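Local atomic coordinates of mucus binding protein (Lactobacillus reuteri, PDB entry 3I57), a protein that probably attaches this gut bacterium to mucus from the cell wall and, through the type 2 repeat described here, also binds immunoglobulins. Residues T93-E98 with T115-F120. Numbering follows the deposited sequence.
Sequences TKTLTE and TAQVTF
Two neighbouring antiparallel strands of the Muc B2-like domain pair here, 93-98 running against 115-120 with 154° between the N-to-C directions of the two short segments. Three hydrogen-bonded pairs, Lys94 with Phe120, Leu96 with Val118 and Glu98 with Ala116, each close a ring of two backbone bonds; the shortest is Glu98 N to Ala116 O at 2.7 Å. Thr95 faces Thr119 and Thr97 faces Gln117 at the non-hydrogen-bonded positions between them, and their side chains make up a polar face. Both Thr95 and Thr119 set the hydroxyl anti to the carbonyl carbon, so the two OG1 atoms meet 2.9 Å apart in a hydrogen bond. Further along, the extended Gln117 lies beside Thr97 and gives NE2 to Thr97 OG1 at 2.9 Å, nearly in its own amide plane, while Gln117 OE1 rests 3.6 Å from Thr95 CG2. This antiparallel pair belongs to the beta-grasp fold of the repeat, where strand 93-104 also runs parallel to strand 176-183. The other face is mixed: Leu96 CB packs on Val118 CG2, Leu96 CD1 approaches Phe120 CE2 obliquely at 3.9 Å, and the buried Glu98 puts OE1 3.9 Å from Ala116 CB. Tyr145 touches Leu96, Val118 and Glu98. Lys94 reaches over the Phe120 ring, but its NZ, 5.8 Å from the ring centroid, can attract it only weakly; the ammonium is held instead by the carbonyl oxygens of Ser169 and Ala171.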
ATOM      1  N   THR A  93       3.836  -1.718  -8.981  1.00  8.77           N
ATOM      2  CA  THR A  93       4.565  -1.667 -10.228  1.00  8.66           C
ATOM      3  C   THR A  93       4.373  -0.328 -10.911  1.00  9.02           C
ATOM      4  O   THR A  93       3.382   0.356 -10.677  1.00  9.61           O
ATOM      5  CB  THR A  93       4.110  -2.790 -11.187  1.00  7.76           C
ATOM      6  OG1 THR A  93       2.691  -2.702 -11.418  1.00 11.24           O
ATOM      7  CG2 THR A  93       4.429  -4.137 -10.575  1.00  9.41           C
ATOM      8  N   LYS A  94       5.336   0.078 -11.731  1.00  8.99           N
ATOM      9  CA  LYS A  94       5.081   1.193 -12.637  1.00  9.04           C
ATOM     10  C   LYS A  94       5.902   0.989 -13.897  1.00  9.51           C
ATOM     11  O   LYS A  94       6.992   0.432 -13.835  1.00 10.15           O
ATOM     12  CB  LYS A  94       5.313   2.557 -11.957  1.00 10.29           C
ATOM     13  CG  LYS A  94       6.565   3.323 -12.341  1.00 13.22           C
ATOM     14  CD  LYS A  94       6.608   4.665 -11.636  1.00 10.77           C
ATOM     15  CE  LYS A  94       7.956   4.827 -10.953  1.00 12.26           C
ATOM     16  NZ  LYS A  94       8.157   6.215 -10.498  1.00 14.20           N
ATOM     17  N   THR A  95       5.361   1.423 -15.030  1.00  8.82           N
ATOM     18  CA  THR A  95       6.055   1.268 -16.303  1.00  8.28           C
ATOM     19  C   THR A  95       6.246   2.656 -16.926  1.00  7.88           C
ATOM     20  O   THR A  95       5.294   3.444 -17.031  1.00  7.42           O
ATOM     21  CB  THR A  95       5.274   0.316 -17.221  1.00  8.57           C
ATOM     22  OG1 THR A  95       5.207  -0.987 -16.611  1.00  9.88           O
ATOM     23  CG2 THR A  95       5.934   0.198 -18.614  1.00  8.55           C
ATOM     24  N   LEU A  96       7.491   2.982 -17.270  1.00  7.31           N
ATOM     25  CA  LEU A  96       7.797   4.252 -17.913  1.00  6.69           C
ATOM     26  C   LEU A  96       8.174   4.015 -19.378  1.00  6.92           C
ATOM     27  O   LEU A  96       8.686   2.952 -19.730  1.00  7.46           O
ATOM     28  CB  LEU A  96       8.970   4.952 -17.232  1.00  6.27           C
ATOM     29  CG  LEU A  96       8.881   5.220 -15.731  1.00  8.29           C
ATOM     30  CD1 LEU A  96      10.086   6.075 -15.313  1.00  8.17           C
ATOM     31  CD2 LEU A  96       7.593   5.965 -15.433  1.00  9.93           C
ATOM     32  N   THR A  97       7.952   5.031 -20.210  1.00  7.08           N
ATOM     33  CA  THR A  97       8.186   4.900 -21.637  1.00  8.07           C
ATOM     34  C   THR A  97       9.191   5.940 -22.125  1.00  8.35           C
ATOM     35  O   THR A  97       9.075   7.136 -21.824  1.00  8.18           O
ATOM     36  CB  THR A  97       6.863   5.075 -22.435  1.00  8.48           C
ATOM     37  OG1 THR A  97       5.949   4.048 -22.067  1.00  7.95           O
ATOM     38  CG2 THR A  97       7.101   5.006 -23.950  1.00  9.07           C
ATOM     39  N   GLU A  98      10.193   5.476 -22.869  1.00  7.91           N
ATOM     40  CA  GLU A  98      11.133   6.383 -23.498  1.00  8.10           C
ATOM     41  C   GLU A  98      10.629   6.619 -24.929  1.00  8.43           C
ATOM     42  O   GLU A  98      10.240   5.667 -25.598  1.00  8.70           O
ATOM     43  CB  GLU A  98      12.532   5.763 -23.519  1.00  7.61           C
ATOM     44  CG  GLU A  98      13.416   6.408 -24.590  1.00  8.07           C
ATOM     45  CD  GLU A  98      14.783   5.746 -24.683  1.00  8.65           C
ATOM     46  OE1 GLU A  98      14.801   4.504 -24.822  1.00  7.16           O
ATOM     47  OE2 GLU A  98      15.804   6.486 -24.641  1.00  8.75           O
ATOM     48  N   THR A 115       9.843   3.740 -29.373  1.00 10.50           N
ATOM     49  CA  THR A 115       9.652   3.796 -27.933  1.00  9.15           C
ATOM     50  C   THR A 115      10.215   2.573 -27.282  1.00  9.08           C
ATOM     51  O   THR A 115      10.436   1.563 -27.938  1.00 10.28           O
ATOM     52  CB  THR A 115       8.172   3.893 -27.545  1.00  9.34           C
ATOM     53  OG1 THR A 115       7.426   2.788 -28.093  1.00 10.10           O
ATOM     54  CG2 THR A 115       7.604   5.232 -28.042  1.00  8.68           C
ATOM     55  N   ALA A 116      10.445   2.671 -25.979  1.00  8.62           N
ATOM     56  CA  ALA A 116      10.868   1.531 -25.185  1.00  8.02           C
ATOM     57  C   ALA A 116      10.343   1.740 -23.785  1.00  8.13           C
ATOM     58  O   ALA A 116      10.027   2.870 -23.394  1.00  7.98           O
ATOM     59  CB  ALA A 116      12.360   1.433 -25.163  1.00  7.82           C
ATOM     60  N   GLN A 117      10.281   0.659 -23.014  1.00  8.13           N
ATOM     61  CA  GLN A 117       9.663   0.718 -21.708  1.00  8.34           C
ATOM     62  C   GLN A 117      10.533   0.082 -20.644  1.00  8.49           C
ATOM     63  O   GLN A 117      11.302  -0.840 -20.927  1.00  7.97           O
ATOM     64  CB  GLN A 117       8.287   0.062 -21.744  1.00  7.95           C
ATOM     65  CG  GLN A 117       7.242   0.863 -22.538  1.00 11.11           C
ATOM     66  CD  GLN A 117       5.842   0.390 -22.251  1.00 15.70           C
ATOM     67  OE1 GLN A 117       5.604  -0.804 -22.074  1.00 17.66           O
ATOM     68  NE2 GLN A 117       4.903   1.320 -22.213  1.00 18.72           N
ATOM     69  N   VAL A 118      10.448   0.621 -19.425  1.00  7.53           N
ATOM     70  CA  VAL A 118      11.046  -0.000 -18.265  1.00  7.69           C
ATOM     71  C   VAL A 118       9.971  -0.103 -17.181  1.00  7.55           C
ATOM     72  O   VAL A 118       8.982   0.662 -17.151  1.00  7.85           O
ATOM     73  CB  VAL A 118      12.282   0.773 -17.678  1.00  8.09           C
ATOM     74  CG1 VAL A 118      13.464   0.834 -18.706  1.00  8.45           C
ATOM     75  CG2 VAL A 118      11.881   2.171 -17.222  1.00  5.45           C
ATOM     76  N   THR A 119      10.135  -1.107 -16.329  1.00  7.23           N
ATOM     77  CA  THR A 119       9.181  -1.353 -15.251  1.00  7.46           C
ATOM     78  C   THR A 119       9.896  -1.411 -13.923  1.00  6.67           C
ATOM     79  O   THR A 119      10.953  -2.047 -13.811  1.00  6.60           O
ATOM     80  CB  THR A 119       8.451  -2.701 -15.510  1.00  6.70           C
ATOM     81  OG1 THR A 119       7.645  -2.555 -16.690  1.00 11.12           O
ATOM     82  CG2 THR A 119       7.575  -3.081 -14.329  1.00  8.37           C
ATOM     83  N   PHE A 120       9.362  -0.710 -12.916  1.00  5.92           N
ATOM     84  CA  PHE A 120       9.902  -0.766 -11.561  1.00  6.58           C
ATOM     85  C   PHE A 120       8.947  -1.518 -10.667  1.00  6.77           C
ATOM     86  O   PHE A 120       7.755  -1.583 -10.968  1.00  6.07           O
ATOM     87  CB  PHE A 120      10.020   0.642 -10.973  1.00  7.53           C
ATOM     88  CG  PHE A 120      11.017   1.486 -11.692  1.00  7.99           C
ATOM     89  CD1 PHE A 120      12.316   1.564 -11.231  1.00  7.68           C
ATOM     90  CD2 PHE A 120      10.663   2.145 -12.855  1.00  8.35           C
ATOM     91  CE1 PHE A 120      13.256   2.318 -11.917  1.00  8.28           C
ATOM     92  CE2 PHE A 120      11.582   2.943 -13.541  1.00  9.55           C
ATOM     93  CZ  PHE A 120      12.878   3.014 -13.083  1.00  8.69           C
TER